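Local coordinates for heme-binding protein A (Haemophilus parasuis 29755, PDB 3TPA), which probably binds glutathione as the extracellular solute-binding component of a transport system, at residues 97-102 with 107-112. The protein carries 1 engineered substitution. Sequence-based numbering, arbitrary orientation.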
loop_
_atom_site.group_PDB
_atom_site.type_symbol
_atom_site.label_atom_id
_atom_site.label_comp_id
_atom_site.label_asym_id
_atom_site.label_seq_id
_atom_site.Cartn_x
_atom_site.Cartn_y
_atom_site.Cartn_z
ATOM N N VAL A 97 -0.357 -1.425 -24.389
ATOM C CA VAL A 97 0.073 -0.540 -23.301
ATOM C C VAL A 97 -0.672 0.801 -23.332
ATOM O O VAL A 97 -1.177 1.285 -22.307
ATOM C CB VAL A 97 1.615 -0.299 -23.340
ATOM C CG1 VAL A 97 2.052 0.592 -22.177
ATOM C CG2 VAL A 97 2.364 -1.633 -23.299
ATOM N N VAL A 98 -0.744 1.402 -24.516
ATOM C CA VAL A 98 -1.410 2.695 -24.673
ATOM C C VAL A 98 -2.881 2.562 -24.307
ATOM O O VAL A 98 -3.426 3.387 -23.583
ATOM C CB VAL A 98 -1.245 3.265 -26.108
ATOM C CG1 VAL A 98 -2.021 4.575 -26.287
ATOM C CG2 VAL A 98 0.229 3.481 -26.419
ATOM N N PHE A 99 -3.521 1.510 -24.795
ATOM C CA PHE A 99 -4.903 1.219 -24.400
ATOM C C PHE A 99 -5.078 1.183 -22.865
ATOM O O PHE A 99 -6.016 1.779 -22.308
ATOM C CB PHE A 99 -5.365 -0.123 -25.008
ATOM C CG PHE A 99 -6.726 -0.565 -24.542
ATOM C CD1 PHE A 99 -7.863 -0.214 -25.251
ATOM C CD2 PHE A 99 -6.866 -1.324 -23.382
ATOM C CE1 PHE A 99 -9.110 -0.614 -24.823
ATOM C CE2 PHE A 99 -8.114 -1.734 -22.944
ATOM C CZ PHE A 99 -9.239 -1.376 -23.663
ATOM N N SER A 100 -4.177 0.481 -22.181
ATOM C CA SER A 100 -4.356 0.231 -20.750
ATOM C C SER A 100 -4.234 1.520 -19.932
ATOM O O SER A 100 -4.980 1.734 -18.983
ATOM C CB SER A 100 -3.350 -0.815 -20.273
ATOM O OG SER A 100 -3.473 -1.996 -21.054
ATOM N N PHE A 101 -3.295 2.380 -20.321
ATOM C CA PHE A 101 -3.138 3.691 -19.697
ATOM C C PHE A 101 -4.277 4.620 -20.077
ATOM O O PHE A 101 -4.859 5.295 -19.221
ATOM C CB PHE A 101 -1.803 4.329 -20.112
ATOM C CG PHE A 101 -0.636 3.876 -19.282
ATOM C CD1 PHE A 101 -0.101 4.703 -18.313
ATOM C CD2 PHE A 101 -0.109 2.601 -19.435
ATOM C CE1 PHE A 101 0.968 4.286 -17.548
ATOM C CE2 PHE A 101 0.954 2.179 -18.666
ATOM C CZ PHE A 101 1.490 3.014 -17.721
ATOM N N GLN A 102 -4.587 4.665 -21.369
ATOM C CA GLN A 102 -5.511 5.677 -21.869
ATOM C C GLN A 102 -6.971 5.432 -21.474
ATOM O O GLN A 102 -7.725 6.377 -21.312
ATOM C CB GLN A 102 -5.342 5.877 -23.388
ATOM C CG GLN A 102 -4.024 6.604 -23.775
ATOM C CD GLN A 102 -3.851 7.910 -23.051
ATOM O OE1 GLN A 102 -2.923 8.077 -22.265
ATOM N NE2 GLN A 102 -4.745 8.849 -23.311
ATOM N N LYS A 107 -10.794 10.710 -20.518
ATOM C CA LYS A 107 -12.229 10.607 -20.209
ATOM C C LYS A 107 -13.107 10.261 -21.423
ATOM O O LYS A 107 -14.205 9.717 -21.275
ATOM C CB LYS A 107 -12.735 11.894 -19.552
ATOM C CG LYS A 107 -13.005 13.025 -20.527
ATOM C CD LYS A 107 -13.642 14.213 -19.823
ATOM C CE LYS A 107 -13.864 15.379 -20.777
ATOM N NZ LYS A 107 -14.992 15.164 -21.730
ATOM N N ASN A 108 -12.622 10.560 -22.625
ATOM C CA ASN A 108 -13.394 10.282 -23.839
ATOM C C ASN A 108 -13.173 8.888 -24.407
ATOM O O ASN A 108 -13.857 8.462 -25.341
ATOM C CB ASN A 108 -13.097 11.339 -24.908
ATOM C CG ASN A 108 -13.685 12.697 -24.562
ATOM O OD1 ASN A 108 -14.643 12.783 -23.808
ATOM N ND2 ASN A 108 -13.110 13.760 -25.119
ATOM N N HIS A 109 -12.198 8.183 -23.845
ATOM C CA HIS A 109 -11.844 6.857 -24.335
ATOM C C HIS A 109 -13.087 5.996 -24.308
ATOM O O HIS A 109 -13.860 6.083 -23.359
ATOM C CB HIS A 109 -10.737 6.244 -23.464
ATOM C CG HIS A 109 -10.041 5.085 -24.110
ATOM N ND1 HIS A 109 -10.611 3.831 -24.194
ATOM C CD2 HIS A 109 -8.838 4.998 -24.721
ATOM C CE1 HIS A 109 -9.782 3.020 -24.826
ATOM N NE2 HIS A 109 -8.698 3.703 -25.161
ATOM N N PRO A 110 -13.318 5.202 -25.374
ATOM C CA PRO A 110 -14.486 4.325 -25.460
ATOM C C PRO A 110 -14.615 3.340 -24.289
ATOM O O PRO A 110 -15.731 2.934 -23.968
ATOM C CB PRO A 110 -14.245 3.556 -26.764
ATOM C CG PRO A 110 -13.411 4.467 -27.594
ATOM C CD PRO A 110 -12.523 5.185 -26.615
ATOM N N TYR A 111 -13.511 2.936 -23.671
ATOM C CA TYR A 111 -13.620 1.987 -22.554
ATOM C C TYR A 111 -13.641 2.683 -21.189
ATOM O O TYR A 111 -13.751 2.021 -20.159
ATOM C CB TYR A 111 -12.508 0.923 -22.607
ATOM C CG TYR A 111 -12.915 -0.386 -23.255
ATOM C CD1 TYR A 111 -12.866 -0.556 -24.642
ATOM C CD2 TYR A 111 -13.370 -1.456 -22.478
ATOM C CE1 TYR A 111 -13.243 -1.762 -25.226
ATOM C CE2 TYR A 111 -13.736 -2.657 -23.051
ATOM C CZ TYR A 111 -13.681 -2.806 -24.419
ATOM O OH TYR A 111 -14.056 -4.008 -24.968
ATOM N N HIS A 112 -13.563 4.012 -21.187
ATOM C CA HIS A 112 -13.453 4.772 -19.935
ATOM C C HIS A 112 -14.629 4.554 -18.974
ATOM O O HIS A 112 -14.443 4.569 -17.760
ATOM C CB HIS A 112 -13.278 6.272 -20.215
ATOM C CG HIS A 112 -12.950 7.084 -18.995
ATOM N ND1 HIS A 112 -11.664 7.220 -18.520
ATOM C CD2 HIS A 112 -13.742 7.798 -18.161
ATOM C CE1 HIS A 112 -11.672 7.992 -17.443
ATOM N NE2 HIS A 112 -12.917 8.354 -17.203
#
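His-109 ND1 accepts the backbone N-H of Tyr-111 at 3.1 Å. The bond is nearly straight and lies close to the imidazole plane. It helps set the rotation of the ring, with Pro-110 CD lying over one face. This ring packs against Phe-99 and Gln-102 of helix 94-105. CG of His-109 is anti to the backbone N (chi1 -163°), which carries the imidazole toward the helix.

The ring reaches Phe-99 with its CE1 corner, which comes in obliquely beside CD1 and CE1 of Phe-99, 3.7 Å from the latter. The two planes stand at 77°, and the rings as a whole form an offset edge-to-face pair. Phe-99 in turn presents its own edge to Tyr-111. Its CZ sits over one face of the phenol ring, displaced toward the rim and 3.8 Å from Tyr-111 CG. The planes here meet at 72°. Nearer the backbone, CD2 of His-109 lies 3.8 Å from CB of Gln-102. CB of His-109 lies 3.7 Å from the carbonyl O of Gln-102. The contact of Gln-102 is made by CB and the backbone carbonyl, and its amide group turns from the loop.

Tyr-111 OH is hydrogen-bonded to Ala-170 O of helix 167-175. That helix also touches the Phe-99 ring, and Leu-182 packs on both Phe-99 and Tyr-111. The two buried rings are therefore covered by neighbouring helices, while His-109 remains partly exposed.

The loop is shaped by a type I beta turn from His-109 to His-112, closed by His-112 N to His-109 O at 3.0 Å. Phe-99, His-109 and Tyr-111 form an aromatic cluster where the turn packs against helix 94-105. The helix and turn belong to the connection between strands 69-74 and 131-136 of an antiparallel sheet in the family 5 solute-binding protein fold.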